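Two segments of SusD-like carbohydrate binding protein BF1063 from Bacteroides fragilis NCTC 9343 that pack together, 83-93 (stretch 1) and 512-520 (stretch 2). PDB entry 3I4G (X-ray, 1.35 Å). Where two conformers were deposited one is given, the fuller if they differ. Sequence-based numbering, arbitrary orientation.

Stretch 1 (83-93) ADNAFIKRYWE
Stretch 2 512-520: TWPIPQSEQ

Residues 83-85 run as a loop into a helix that begins at A86 and continues past E93; residues 512-516 form an extended segment (phi -55 to -133°, psi 131 to 155°) leading into a second helix at Q517. The register is set where A83 and Q517 bring their CA atoms to 4.9 Å. There the first turn of the second helix, whose amides have no preceding turn to serve them, borrows an acceptor from the other stretch: Q517 N donates to A83 O at 2.9 Å and 152°, and P516 CA lies 3.5 Å from the same A83 O in a CA-H...O contact. One carbonyl thus takes both contacts where the two stretches come closest in register.

The first helix supplies its own cap. N85, chi1 t and chi2 -70°, accepts with OD1 from F87 N at 2.9 Å and from I88 N at 3.1 Å; its ND2 is satisfied elsewhere in the structure. Across the way, Q520 (m, t, chi3 36°) folds back so that its NE2 donates to I515 O at 2.9 Å and 173°, tying the extended segment to the helix that follows it.

I88, Y91 and W92 direct their CA-to-CB bonds toward the second stretch. I88 (p, t) places CG2 3.7 Å from W513 CE3, off-centre to the six-membered ring, and CD1 3.9 Å from P514 CG. Y91 (m, chi2 -65°) meets W513 (m, chi2 -8°) obliquely, planes at 41° and centroids 5.4 Å apart, with Y91 CD2 3.6 Å from W513 CH2. Both side-chain polar atoms of this pair, Y91 OH and W513 NE1, are hydrogen-bonded elsewhere in the structure, and the rings meet through carbon. W92 (t, chi2 -85°) offers one face to P516, whose CD sits 4.0 Å from the centroid of the W92 six-membered ring; W92 CZ3 reaches I515 CD1 (m, m) at 3.6 Å.

W92 NE1 donates to a water at 3.0 Å, and that water donates to E519 OE1 at 2.6 Å. The other oxygen of E519 (m, m, chi3 -65°) accepts from its neighbour, S518 OG to E519 OE2 being 2.7 Å, with S518 chi1 p. K89 (t, p, t, m) begins sideways, but its end comes nearer, laying CD 3.7 Å from P516 CB before NZ donates to S518 OG at 3.1 Å. K89 NZ to E519 OE2, at 3.8 Å, is a long salt bridge. Apolar packing is thus bordered by polar groups whose partners are an A83 carbonyl, S518 and E519, and a water.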

ATOM      1  N   ALA A  83     -15.581  -0.986  17.625  1.00  8.17           N
ATOM      2  CA  ALA A  83     -15.694   0.408  17.246  1.00  8.50           C
ATOM      3  C   ALA A  83     -14.820   1.365  18.013  1.00  8.90           C
ATOM      4  O   ALA A  83     -14.600   2.477  17.524  1.00 10.30           O
ATOM      5  CB  ALA A  83     -17.178   0.875  17.287  1.00  9.93           C
ATOM      6  N   ASP A  84     -14.298   0.949  19.167  1.00  8.83           N
ATOM      7  CA  ASP A  84     -13.398   1.785  19.955  1.00  9.27           C
ATOM      8  C   ASP A  84     -11.926   1.636  19.550  1.00  8.76           C
ATOM      9  O   ASP A  84     -11.025   2.148  20.233  1.00  9.58           O
ATOM     10  CB  ASP A  84     -13.550   1.500  21.454  1.00 10.42           C
ATOM     11  CG  ASP A  84     -13.219   0.094  21.817  1.00 12.11           C
ATOM     12  OD1 ASP A  84     -12.929  -0.734  20.901  1.00 11.77           O
ATOM     13  OD2 ASP A  84     -13.201  -0.195  23.040  1.00 13.51           O
ATOM     14  N   ASN A  85     -11.654   0.996  18.419  1.00  7.46           N
ATOM     15  CA  ASN A  85     -10.285   0.781  17.958  1.00  7.49           C
ATOM     16  C   ASN A  85      -9.571   2.110  17.671  1.00  8.96           C
ATOM     17  O   ASN A  85     -10.115   2.959  16.935  1.00  9.05           O
ATOM     18  CB  ASN A  85     -10.359  -0.175  16.743  1.00  7.46           C
ATOM     19  CG  ASN A  85      -9.006  -0.554  16.194  1.00  8.18           C
ATOM     20  OD1 ASN A  85      -8.304   0.261  15.596  1.00  9.29           O
ATOM     21  ND2 ASN A  85      -8.653  -1.827  16.365  1.00  8.89           N
ATOM     22  N   ALA A  86      -8.361   2.287  18.217  1.00  8.27           N
ATOM     23  CA  ALA A  86      -7.641   3.549  18.064  1.00  7.95           C
ATOM     24  C   ALA A  86      -7.154   3.774  16.647  1.00  8.51           C
ATOM     25  O   ALA A  86      -7.040   4.919  16.215  1.00  9.44           O
ATOM     26  CB  ALA A  86      -6.449   3.576  19.001  1.00  8.91           C
ATOM     27  N   PHE A  87      -6.872   2.716  15.903  1.00  8.76           N
ATOM     28  CA  PHE A  87      -6.318   2.854  14.556  1.00  7.99           C
ATOM     29  C   PHE A  87      -7.397   3.276  13.589  1.00  8.68           C
ATOM     30  O   PHE A  87      -7.137   4.141  12.760  1.00  9.55           O
ATOM     31  CB  PHE A  87      -5.610   1.560  14.137  1.00  9.40           C
ATOM     32  CG  PHE A  87      -4.398   1.260  14.988  1.00  8.55           C
ATOM     33  CD1 PHE A  87      -4.524   0.637  16.196  1.00  9.52           C
ATOM     34  CD2 PHE A  87      -3.129   1.652  14.580  1.00  9.10           C
ATOM     35  CE1 PHE A  87      -3.403   0.387  16.989  1.00 10.64           C
ATOM     36  CE2 PHE A  87      -2.017   1.400  15.365  1.00  9.02           C
ATOM     37  CZ  PHE A  87      -2.140   0.760  16.543  1.00  9.48           C
ATOM     38  N   ILE A  88      -8.589   2.705  13.682  1.00  8.71           N
ATOM     39  CA  ILE A  88      -9.648   3.139  12.768  1.00  9.38           C
ATOM     40  C   ILE A  88     -10.000   4.592  13.100  1.00  9.72           C
ATOM     41  O   ILE A  88     -10.358   5.369  12.202  1.00  9.52           O
ATOM     42  CB  ILE A  88     -10.902   2.235  12.719  1.00  9.05           C
ATOM     43  CG1 ILE A  88     -11.737   2.307  13.993  1.00  9.33           C
ATOM     44  CG2 ILE A  88     -10.467   0.795  12.358  1.00  9.22           C
ATOM     45  CD1 ILE A  88     -13.035   1.434  13.972  1.00  9.91           C
ATOM     46  N   LYS A  89      -9.947   4.991  14.375  1.00  9.71           N
ATOM     47  CA  LYS A  89     -10.223   6.394  14.698  1.00  9.73           C
ATOM     48  C   LYS A  89      -9.195   7.317  14.077  1.00  9.65           C
ATOM     49  O   LYS A  89      -9.568   8.402  13.586  1.00  9.63           O
ATOM     50  CB  LYS A  89     -10.305   6.601  16.205  1.00 11.15           C
ATOM     51  CG  LYS A  89     -10.557   8.032  16.652  1.00 10.63           C
ATOM     52  CD  LYS A  89     -11.913   8.540  16.217  1.00 12.32           C
ATOM     53  CE  LYS A  89     -12.083  10.044  16.446  1.00 13.09           C
ATOM     54  NZ  LYS A  89     -11.964  10.436  17.851  1.00 13.60           N
ATOM     55  N   ARG A  90      -7.908   6.938  14.045  0.50  8.79           N
ATOM     56  CA  ARG A  90      -6.900   7.770  13.368  0.50  8.46           C
ATOM     57  C   ARG A  90      -7.196   7.930  11.897  0.50  8.81           C
ATOM     58  O   ARG A  90      -7.093   9.028  11.353  0.50  9.50           O
ATOM     59  CB  ARG A  90      -5.474   7.205  13.485  0.50  9.61           C
ATOM     60  CG  ARG A  90      -4.817   7.283  14.864  0.50  6.94           C
ATOM     61  CD  ARG A  90      -4.359   8.669  15.227  0.50 10.36           C
ATOM     62  NE  ARG A  90      -3.270   9.139  14.381  0.50  9.61           N
ATOM     63  CZ  ARG A  90      -2.826  10.397  14.314  0.50 13.43           C
ATOM     64  NH1 ARG A  90      -3.345  11.360  15.063  0.50 18.50           N
ATOM     65  NH2 ARG A  90      -1.833  10.708  13.491  0.50  9.07           N
ATOM     66  N   TYR A  91      -7.458   6.826  11.209  1.00  8.94           N
ATOM     67  CA  TYR A  91      -7.753   6.923   9.781  1.00  9.57           C
ATOM     68  C   TYR A  91      -8.951   7.862   9.571  1.00 10.02           C
ATOM     69  O   TYR A  91      -8.936   8.696   8.675  1.00 10.56           O
ATOM     70  CB  TYR A  91      -8.039   5.572   9.185  1.00  9.15           C
ATOM     71  CG  TYR A  91      -6.861   4.679   8.866  1.00  7.60           C
ATOM     72  CD1 TYR A  91      -5.942   5.045   7.892  1.00  8.20           C
ATOM     73  CD2 TYR A  91      -6.721   3.427   9.448  1.00  8.37           C
ATOM     74  CE1 TYR A  91      -4.923   4.186   7.498  1.00  7.86           C
ATOM     75  CE2 TYR A  91      -5.673   2.563   9.075  1.00  8.21           C
ATOM     76  CZ  TYR A  91      -4.805   2.952   8.076  1.00  8.75           C
ATOM     77  OH  TYR A  91      -3.825   2.045   7.714  1.00  9.63           O
ATOM     78  N   TRP A  92      -9.998   7.688  10.367  1.00  8.90           N
ATOM     79  CA  TRP A  92     -11.181   8.539  10.270  1.00  9.38           C
ATOM     80  C   TRP A  92     -10.848  10.023  10.485  1.00  9.34           C
ATOM     81  O   TRP A  92     -11.221  10.910   9.667  1.00  9.07           O
ATOM     82  CB  TRP A  92     -12.203   8.115  11.310  1.00  9.35           C
ATOM     83  CG  TRP A  92     -13.468   8.934  11.348  1.00  7.81           C
ATOM     84  CD1 TRP A  92     -13.667  10.094  12.021  1.00  9.61           C
ATOM     85  CD2 TRP A  92     -14.730   8.614  10.716  1.00  8.22           C
ATOM     86  NE1 TRP A  92     -14.965  10.539  11.826  1.00  9.87           N
ATOM     87  CE2 TRP A  92     -15.637   9.636  11.051  1.00  9.49           C
ATOM     88  CE3 TRP A  92     -15.176   7.555   9.926  1.00  9.98           C
ATOM     89  CZ2 TRP A  92     -16.971   9.622  10.610  1.00 10.88           C
ATOM     90  CZ3 TRP A  92     -16.496   7.567   9.477  1.00 10.77           C
ATOM     91  CH2 TRP A  92     -17.364   8.586   9.833  1.00 11.56           C
ATOM     92  N   GLU A  93     -10.205  10.338  11.592  0.50 10.47           N
ATOM     93  CA  GLU A  93      -9.990  11.743  11.892  0.50 11.40           C
ATOM     94  C   GLU A  93      -9.003  12.392  10.924  0.50 10.97           C
ATOM     95  O   GLU A  93      -9.247  13.528  10.496  0.50 10.68           O
ATOM     96  CB  GLU A  93      -9.534  11.915  13.319  0.50 12.63           C
ATOM     97  CG  GLU A  93      -8.138  11.513  13.572  0.50 12.45           C
ATOM     98  CD  GLU A  93      -7.808  11.514  15.045  0.50 17.91           C
ATOM     99  OE1 GLU A  93      -8.705  11.807  15.872  0.50 18.42           O
ATOM    100  OE2 GLU A  93      -6.635  11.218  15.378  0.50 20.69           O
ATOM    101  N   THR A 512     -16.358  -4.494   6.468  1.00  8.64           N
ATOM    102  CA  THR A 512     -16.687  -3.094   6.725  1.00  7.56           C
ATOM    103  C   THR A 512     -16.164  -2.716   8.109  1.00  9.44           C
ATOM    104  O   THR A 512     -16.419  -3.434   9.104  1.00 11.17           O
ATOM    105  CB  THR A 512     -18.193  -2.876   6.693  1.00  9.12           C
ATOM    106  OG1 THR A 512     -18.738  -3.321   5.443  1.00 11.27           O
ATOM    107  CG2 THR A 512     -18.524  -1.391   6.812  1.00 10.43           C
ATOM    108  N   TRP A 513     -15.448  -1.607   8.212  1.00  8.27           N
ATOM    109  CA  TRP A 513     -15.013  -1.112   9.512  1.00  9.15           C
ATOM    110  C   TRP A 513     -16.199  -0.349  10.113  1.00  8.52           C
ATOM    111  O   TRP A 513     -16.863   0.386   9.400  1.00  9.77           O
ATOM    112  CB  TRP A 513     -13.845  -0.146   9.394  1.00  9.42           C
ATOM    113  CG  TRP A 513     -12.586  -0.666   8.777  1.00  8.26           C
ATOM    114  CD1 TRP A 513     -12.272  -1.942   8.418  1.00  9.17           C
ATOM    115  CD2 TRP A 513     -11.408   0.107   8.559  1.00  7.66           C
ATOM    116  NE1 TRP A 513     -10.984  -1.991   7.915  1.00  8.78           N
ATOM    117  CE2 TRP A 513     -10.424  -0.741   8.009  1.00  8.12           C
ATOM    118  CE3 TRP A 513     -11.089   1.449   8.794  1.00  8.00           C
ATOM    119  CZ2 TRP A 513      -9.170  -0.273   7.658  1.00  8.00           C
ATOM    120  CZ3 TRP A 513      -9.892   1.909   8.419  1.00  8.53           C
ATOM    121  CH2 TRP A 513      -8.928   1.059   7.874  1.00  8.74           C
ATOM    122  N   PRO A 514     -16.439  -0.498  11.434  1.00  8.03           N
ATOM    123  CA  PRO A 514     -17.506   0.276  12.083  1.00  8.22           C
ATOM    124  C   PRO A 514     -17.132   1.757  12.182  1.00  9.39           C
ATOM    125  O   PRO A 514     -15.952   2.118  12.195  1.00  9.48           O
ATOM    126  CB  PRO A 514     -17.579  -0.331  13.469  1.00  9.61           C
ATOM    127  CG  PRO A 514     -16.169  -0.789  13.728  1.00 10.37           C
ATOM    128  CD  PRO A 514     -15.674  -1.309  12.382  1.00  8.94           C
ATOM    129  N   ILE A 515     -18.139   2.621  12.247  1.00  9.72           N
ATOM    130  CA  ILE A 515     -17.909   4.001  12.517  1.00  8.72           C
ATOM    131  C   ILE A 515     -17.253   4.103  13.904  1.00  8.81           C
ATOM    132  O   ILE A 515     -17.693   3.437  14.829  1.00  9.09           O
ATOM    133  CB  ILE A 515     -19.258   4.761  12.545  1.00 10.32           C
ATOM    134  CG1 ILE A 515     -20.020   4.704  11.218  1.00 12.20           C
ATOM    135  CG2 ILE A 515     -19.023   6.239  12.924  1.00 10.50           C
ATOM    136  CD1 ILE A 515     -19.301   5.303  10.048  1.00 12.93           C
ATOM    137  N   PRO A 516     -16.210   4.931  14.049  1.00  8.12           N
ATOM    138  CA  PRO A 516     -15.588   5.003  15.360  1.00  8.53           C
ATOM    139  C   PRO A 516     -16.584   5.354  16.468  1.00  8.75           C
ATOM    140  O   PRO A 516     -17.467   6.187  16.279  1.00  9.48           O
ATOM    141  CB  PRO A 516     -14.537   6.102  15.183  1.00  8.49           C
ATOM    142  CG  PRO A 516     -14.210   6.063  13.715  1.00 10.53           C
ATOM    143  CD  PRO A 516     -15.498   5.745  13.059  1.00  9.13           C
ATOM    144  N   GLN A 517     -16.395   4.724  17.621  1.00  8.09           N
ATOM    145  CA  GLN A 517     -17.338   4.834  18.730  1.00  9.11           C
ATOM    146  C   GLN A 517     -17.557   6.276  19.155  1.00  8.46           C
ATOM    147  O   GLN A 517     -18.699   6.657  19.468  1.00 10.05           O
ATOM    148  CB  GLN A 517     -16.854   4.027  19.940  1.00  8.19           C
ATOM    149  CG  GLN A 517     -17.865   3.895  21.048  1.00 11.70           C
ATOM    150  CD  GLN A 517     -19.073   3.120  20.609  1.00 12.99           C
ATOM    151  OE1 GLN A 517     -18.943   1.973  20.146  1.00 16.24           O
ATOM    152  NE2 GLN A 517     -20.263   3.721  20.761  1.00 15.23           N
ATOM    153  N   SER A 518     -16.503   7.079  19.167  1.00  9.42           N
ATOM    154  CA  SER A 518     -16.683   8.460  19.630  1.00 10.45           C
ATOM    155  C   SER A 518     -17.666   9.222  18.746  1.00 11.25           C
ATOM    156  O   SER A 518     -18.390  10.132  19.219  1.00 10.84           O
ATOM    157  CB  SER A 518     -15.348   9.189  19.670  1.00 11.21           C
ATOM    158  OG  SER A 518     -14.762   9.278  18.399  1.00 12.23           O
ATOM    159  N   GLU A 519     -17.663   8.894  17.454  1.00 10.56           N
ATOM    160  CA  GLU A 519     -18.503   9.595  16.481  1.00 11.29           C
ATOM    161  C   GLU A 519     -19.931   9.086  16.563  1.00 10.64           C
ATOM    162  O   GLU A 519     -20.868   9.883  16.436  1.00 13.21           O
ATOM    163  CB  GLU A 519     -17.864   9.484  15.089  1.00 12.86           C
ATOM    164  CG  GLU A 519     -16.408   9.978  15.076  1.00 15.80           C
ATOM    165  CD  GLU A 519     -16.197  11.311  15.800  1.00 19.75           C
ATOM    166  OE1 GLU A 519     -16.751  12.329  15.330  1.00 21.15           O
ATOM    167  OE2 GLU A 519     -15.516  11.364  16.860  1.00 17.76           O
ATOM    168  N   GLN A 520     -20.109   7.787  16.795  1.00  9.78           N
ATOM    169  CA  GLN A 520     -21.427   7.251  17.050  1.00 10.41           C
ATOM    170  C   GLN A 520     -22.023   7.908  18.293  1.00 11.49           C
ATOM    171  O   GLN A 520     -23.231   8.203  18.334  1.00 12.09           O
ATOM    172  CB  GLN A 520     -21.371   5.745  17.288  1.00 11.64           C
ATOM    173  CG  GLN A 520     -20.852   4.924  16.099  1.00 11.95           C
ATOM    174  CD  GLN A 520     -21.186   3.456  16.206  1.00 15.08           C
ATOM    175  OE1 GLN A 520     -22.270   3.086  16.695  1.00 14.11           O
ATOM    176  NE2 GLN A 520     -20.266   2.596  15.770  1.00 12.03           N
TER
HETATM  177  O   HOH W   1     -15.702  13.136  13.057  1.00 27.75           O